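Local coordinates for protein Abbfa_003403 (Acinetobacter baumannii, PDB 4ZXH) that probably assembles a small peptide as a four-domain nonribosomal peptide synthetase, selecting an amino acid by adenylation, condensing it on a phosphopantetheine-bearing carrier domain and releasing product through a thioesterase, at residues L899-Y913 and L955-Q967. Numbering follows the deposited sequence.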
loop_
_atom_site.group_PDB
_atom_site.type_symbol
_atom_site.label_atom_id
_atom_site.label_comp_id
_atom_site.label_asym_id
_atom_site.label_seq_id
_atom_site.Cartn_x
_atom_site.Cartn_y
_atom_site.Cartn_z
ATOM N N LEU A 899 8.410 -11.005 5.742
ATOM C CA LEU A 899 7.797 -11.725 6.862
ATOM C C LEU A 899 7.221 -10.761 7.878
ATOM O O LEU A 899 7.616 -9.589 7.945
ATOM C CB LEU A 899 8.807 -12.648 7.569
ATOM C CG LEU A 899 9.642 -13.620 6.725
ATOM C CD1 LEU A 899 10.646 -14.387 7.598
ATOM C CD2 LEU A 899 8.762 -14.567 5.930
ATOM N N VAL A 900 6.288 -11.262 8.678
ATOM C CA VAL A 900 5.838 -10.519 9.839
ATOM C C VAL A 900 6.631 -11.013 11.046
ATOM O O VAL A 900 6.780 -12.224 11.226
ATOM C CB VAL A 900 4.321 -10.692 10.073
ATOM C CG1 VAL A 900 3.895 -9.988 11.352
ATOM C CG2 VAL A 900 3.529 -10.168 8.876
ATOM N N LYS A 901 7.160 -10.088 11.849
ATOM C CA LYS A 901 7.863 -10.449 13.088
ATOM C C LYS A 901 7.295 -9.686 14.276
ATOM O O LYS A 901 6.722 -8.606 14.106
ATOM C CB LYS A 901 9.361 -10.177 12.977
ATOM C CG LYS A 901 10.093 -11.006 11.935
ATOM C CD LYS A 901 10.234 -12.470 12.320
ATOM C CE LYS A 901 11.012 -13.210 11.235
ATOM N NZ LYS A 901 11.278 -14.635 11.554
ATOM N N THR A 902 7.466 -10.243 15.477
ATOM C CA THR A 902 6.963 -9.627 16.708
ATOM C C THR A 902 8.034 -8.745 17.373
ATOM O O THR A 902 9.228 -9.012 17.222
ATOM C CB THR A 902 6.476 -10.713 17.680
ATOM O OG1 THR A 902 5.523 -11.550 17.011
ATOM C CG2 THR A 902 5.824 -10.106 18.921
ATOM N N THR A 903 7.612 -7.702 18.098
ATOM C CA THR A 903 8.536 -6.709 18.675
ATOM C C THR A 903 8.053 -6.046 19.960
ATOM O O THR A 903 6.902 -5.619 20.044
ATOM C CB THR A 903 8.811 -5.587 17.673
ATOM O OG1 THR A 903 9.437 -6.145 16.517
ATOM C CG2 THR A 903 9.702 -4.504 18.273
ATOM N N GLY A 904 8.949 -5.935 20.943
ATOM C CA GLY A 904 8.657 -5.245 22.190
ATOM C C GLY A 904 7.461 -5.841 22.907
ATOM O O GLY A 904 7.550 -6.929 23.479
ATOM N N ASP A 905 6.338 -5.128 22.862
ATOM C CA ASP A 905 5.090 -5.626 23.433
ATOM C C ASP A 905 4.440 -6.659 22.513
ATOM O O ASP A 905 5.122 -7.445 21.845
ATOM C CB ASP A 905 4.115 -4.471 23.694
ATOM N N ASN A 906 3.114 -6.664 22.497
ATOM C CA ASN A 906 2.378 -7.459 21.529
ATOM C C ASN A 906 2.247 -6.659 20.244
ATOM O O ASN A 906 1.138 -6.294 19.843
ATOM C CB ASN A 906 1.000 -7.846 22.070
ATOM N N ASP A 907 3.382 -6.366 19.612
ATOM C CA ASP A 907 3.368 -5.564 18.394
ATOM C C ASP A 907 4.061 -6.273 17.218
ATOM O O ASP A 907 5.069 -6.962 17.397
ATOM C CB ASP A 907 3.996 -4.190 18.660
ATOM C CG ASP A 907 3.973 -3.284 17.430
ATOM O OD1 ASP A 907 2.871 -2.946 16.927
ATOM O OD2 ASP A 907 5.068 -2.882 16.989
ATOM N N GLN A 908 3.490 -6.104 16.023
ATOM C CA GLN A 908 3.946 -6.810 14.827
ATOM C C GLN A 908 4.447 -5.827 13.769
ATOM O O GLN A 908 3.903 -4.730 13.612
ATOM C CB GLN A 908 2.825 -7.676 14.240
ATOM C CG GLN A 908 2.135 -8.585 15.243
ATOM C CD GLN A 908 1.121 -7.843 16.120
ATOM O OE1 GLN A 908 0.631 -6.762 15.760
ATOM N NE2 GLN A 908 0.828 -8.408 17.293
ATOM N N LYS A 909 5.496 -6.223 13.054
ATOM C CA LYS A 909 6.079 -5.391 12.013
ATOM C C LYS A 909 6.540 -6.242 10.835
ATOM O O LYS A 909 6.865 -7.423 10.989
ATOM C CB LYS A 909 7.259 -4.587 12.554
ATOM C CG LYS A 909 6.925 -3.409 13.456
ATOM C CD LYS A 909 8.247 -2.798 13.964
ATOM C CE LYS A 909 8.080 -1.547 14.825
ATOM N NZ LYS A 909 7.563 -0.372 14.062
ATOM N N LEU A 910 6.562 -5.622 9.660
ATOM C CA LEU A 910 7.010 -6.240 8.416
ATOM C C LEU A 910 8.504 -6.102 8.201
ATOM O O LEU A 910 9.055 -5.026 8.432
ATOM C CB LEU A 910 6.286 -5.601 7.239
ATOM C CG LEU A 910 4.812 -5.936 7.172
ATOM C CD1 LEU A 910 4.158 -5.080 6.102
ATOM C CD2 LEU A 910 4.700 -7.381 6.839
ATOM N N VAL A 911 9.139 -7.184 7.735
ATOM C CA VAL A 911 10.574 -7.237 7.387
ATOM C C VAL A 911 10.762 -7.647 5.942
ATOM O O VAL A 911 10.163 -8.631 5.487
ATOM C CB VAL A 911 11.340 -8.268 8.231
ATOM C CG1 VAL A 911 12.848 -8.083 8.090
ATOM C CG2 VAL A 911 10.923 -8.170 9.660
ATOM N N ALA A 912 11.611 -6.941 5.217
ATOM C CA ALA A 912 11.891 -7.338 3.845
ATOM C C ALA A 912 13.326 -7.794 3.689
ATOM O O ALA A 912 14.256 -7.021 3.940
ATOM C CB ALA A 912 11.599 -6.192 2.886
ATOM N N TYR A 913 13.507 -9.047 3.285
ATOM C CA TYR A 913 14.839 -9.561 2.929
ATOM C C TYR A 913 15.029 -9.488 1.403
ATOM O O TYR A 913 14.109 -9.846 0.640
ATOM C CB TYR A 913 15.023 -11.002 3.423
ATOM C CG TYR A 913 14.739 -11.207 4.894
ATOM C CD1 TYR A 913 15.772 -11.191 5.837
ATOM C CD2 TYR A 913 13.452 -11.418 5.340
ATOM C CE1 TYR A 913 15.521 -11.370 7.196
ATOM C CE2 TYR A 913 13.180 -11.599 6.689
ATOM C CZ TYR A 913 14.218 -11.576 7.614
ATOM O OH TYR A 913 13.935 -11.754 8.953
ATOM N N LEU A 955 12.225 -22.227 -0.059
ATOM C CA LEU A 955 12.684 -21.181 0.859
ATOM C C LEU A 955 12.441 -21.598 2.306
ATOM O O LEU A 955 11.323 -21.998 2.683
ATOM C CB LEU A 955 11.976 -19.852 0.582
ATOM C CG LEU A 955 12.300 -19.127 -0.721
ATOM C CD1 LEU A 955 11.330 -17.985 -0.915
ATOM C CD2 LEU A 955 13.709 -18.610 -0.685
ATOM N N ASP A 956 13.487 -21.500 3.114
ATOM C CA ASP A 956 13.403 -21.876 4.515
ATOM C C ASP A 956 13.107 -20.671 5.417
ATOM O O ASP A 956 13.972 -20.224 6.177
ATOM C CB ASP A 956 14.702 -22.556 4.937
ATOM C CG ASP A 956 14.574 -23.290 6.261
ATOM O OD1 ASP A 956 13.432 -23.343 6.789
ATOM O OD2 ASP A 956 15.613 -23.800 6.766
ATOM N N ARG A 957 11.880 -20.163 5.337
ATOM C CA ARG A 957 11.474 -18.949 6.061
ATOM C C ARG A 957 11.823 -18.925 7.568
ATOM O O ARG A 957 12.169 -17.870 8.103
ATOM C CB ARG A 957 9.963 -18.714 5.858
ATOM C CG ARG A 957 9.619 -18.190 4.453
ATOM C CD ARG A 957 8.133 -17.965 4.252
ATOM N NE ARG A 957 7.808 -17.391 2.947
ATOM C CZ ARG A 957 7.878 -18.060 1.797
ATOM N NH1 ARG A 957 8.284 -19.329 1.783
ATOM N NH2 ARG A 957 7.553 -17.455 0.657
ATOM N N LYS A 958 11.758 -20.072 8.242
ATOM C CA LYS A 958 12.125 -20.136 9.664
ATOM C C LYS A 958 13.610 -19.780 9.909
ATOM O O LYS A 958 14.000 -19.406 11.025
ATOM C CB LYS A 958 11.812 -21.530 10.236
ATOM N N ALA A 959 14.426 -19.861 8.858
ATOM C CA ALA A 959 15.876 -19.726 8.995
ATOM C C ALA A 959 16.447 -18.355 8.596
ATOM O O ALA A 959 17.669 -18.153 8.675
ATOM C CB ALA A 959 16.549 -20.789 8.195
ATOM N N PHE A 960 15.593 -17.434 8.146
ATOM C CA PHE A 960 16.040 -16.056 7.937
ATOM C C PHE A 960 16.441 -15.416 9.269
ATOM O O PHE A 960 15.825 -15.673 10.301
ATOM C CB PHE A 960 14.952 -15.229 7.253
ATOM C CG PHE A 960 14.781 -15.547 5.789
ATOM C CD1 PHE A 960 14.485 -16.831 5.370
ATOM C CD2 PHE A 960 14.913 -14.558 4.832
ATOM C CE1 PHE A 960 14.336 -17.118 4.030
ATOM C CE2 PHE A 960 14.759 -14.844 3.489
ATOM C CZ PHE A 960 14.473 -16.119 3.088
ATOM N N PRO A 961 17.490 -14.590 9.260
ATOM C CA PRO A 961 17.940 -14.050 10.552
ATOM C C PRO A 961 16.892 -13.106 11.118
ATOM O O PRO A 961 16.191 -12.477 10.344
ATOM C CB PRO A 961 19.235 -13.300 10.218
ATOM C CG PRO A 961 19.522 -13.587 8.790
ATOM C CD PRO A 961 18.248 -14.038 8.129
ATOM N N GLU A 962 16.759 -13.038 12.437
ATOM C CA GLU A 962 15.775 -12.146 13.035
ATOM C C GLU A 962 16.222 -10.716 12.793
ATOM O O GLU A 962 17.420 -10.428 12.781
ATOM C CB GLU A 962 15.596 -12.427 14.530
ATOM C CG GLU A 962 15.239 -13.875 14.856
ATOM C CD GLU A 962 13.932 -14.359 14.201
ATOM O OE1 GLU A 962 12.924 -13.606 14.211
ATOM O OE2 GLU A 962 13.912 -15.508 13.691
ATOM N N PRO A 963 15.258 -9.829 12.527
ATOM C CA PRO A 963 15.541 -8.407 12.328
ATOM C C PRO A 963 15.738 -7.691 13.656
ATOM O O PRO A 963 15.140 -8.088 14.654
ATOM C CB PRO A 963 14.278 -7.896 11.629
ATOM C CG PRO A 963 13.214 -8.757 12.183
ATOM C CD PRO A 963 13.831 -10.131 12.326
ATOM N N ILE A 964 16.569 -6.658 13.650
ATOM C CA ILE A 964 16.634 -5.706 14.742
ATOM C C ILE A 964 16.014 -4.374 14.305
ATOM O O ILE A 964 16.634 -3.588 13.593
ATOM C CB ILE A 964 18.071 -5.505 15.180
ATOM C CG1 ILE A 964 18.670 -6.844 15.595
ATOM C CG2 ILE A 964 18.150 -4.511 16.285
ATOM C CD1 ILE A 964 20.159 -6.765 15.894
ATOM N N PHE A 965 14.778 -4.127 14.710
ATOM C CA PHE A 965 14.065 -2.913 14.287
ATOM C C PHE A 965 14.570 -1.607 14.907
ATOM O O PHE A 965 14.799 -1.542 16.115
ATOM C CB PHE A 965 12.577 -3.031 14.612
ATOM C CG PHE A 965 11.864 -4.087 13.835
ATOM C CD1 PHE A 965 11.537 -3.885 12.500
ATOM C CD2 PHE A 965 11.508 -5.284 14.434
ATOM C CE1 PHE A 965 10.862 -4.871 11.776
ATOM C CE2 PHE A 965 10.837 -6.266 13.713
ATOM C CZ PHE A 965 10.508 -6.055 12.388
ATOM N N GLU A 966 14.715 -0.574 14.072
ATOM C CA GLU A 966 14.839 0.808 14.541
ATOM C C GLU A 966 13.627 1.162 15.408
ATOM O O GLU A 966 12.484 0.971 14.986
ATOM C CB GLU A 966 14.934 1.785 13.361
ATOM C CG GLU A 966 16.294 1.843 12.650
ATOM C CD GLU A 966 16.338 2.878 11.509
ATOM O OE1 GLU A 966 15.748 3.975 11.666
ATOM O OE2 GLU A 966 16.972 2.599 10.462
ATOM N N GLN A 967 13.860 1.667 16.616
ATOM C CA GLN A 967 12.748 1.977 17.519
ATOM C C GLN A 967 12.383 3.467 17.469
ATOM O O GLN A 967 11.363 3.890 18.013
ATOM C CB GLN A 967 13.082 1.555 18.955
#
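F960, P961, E962 and P963 read as a variant of the LPxP motif of adenylation-to-carrier linkers, with phenylalanine in the leucine position, and they lie against one face of the antiparallel hairpin 899-903/907-913. The hairpin itself is established by reciprocal backbone bonds between L899 and V911 and between K901 and K909. The face turned to the linker carries L899, K901, T903, K909, V911 and Y913.

Y913 is met both over its ring and at its hydroxyl, by F960 and P961. F960 directs its CD2 edge at one face of the tyrosine ring, an edge-to-face pair with centroids 4.8 Å apart and planes at 71°; its CB lies over the same face as a CH-pi contact. At the ring's edge, Y913 OH donates to P961 O at 2.7 Å. The C=O...O angle of 158° places the hydroxyl nearly in line with the carbonyl, though tilted somewhat from its plane. Face and hydroxyl thus engage consecutive linker residues.

P963 packs its CG against V911 CG2 at 3.5 Å and also touches K901 CG. Bent at chi2 (-71°), the K901 chain carries its ammonium to the E962 carboxylate; at 3.3 Å from NZ to OE1 this salt bridge contains only a weak hydrogen bond. Further along, K909 CD sits over the centre of the F965 ring, 3.8 Å from the centroid, while the linker's own P963 CB lies more loosely near the rim of the opposite face, and L910 O meets the edge in plane. At the other end, L899 CD2 rests 3.8 Å from R957 CD.

F960 also meets the ring of F947 and touches P948, while I942, on the adjoining strand 940-943, packs beside V911 and Y913. The first motif residue and the prolines thus pack on a hairpin of the C-terminal adenylation subdomain, as in LPxP linkers; this one leads toward helix 977-990 of the carrier domain.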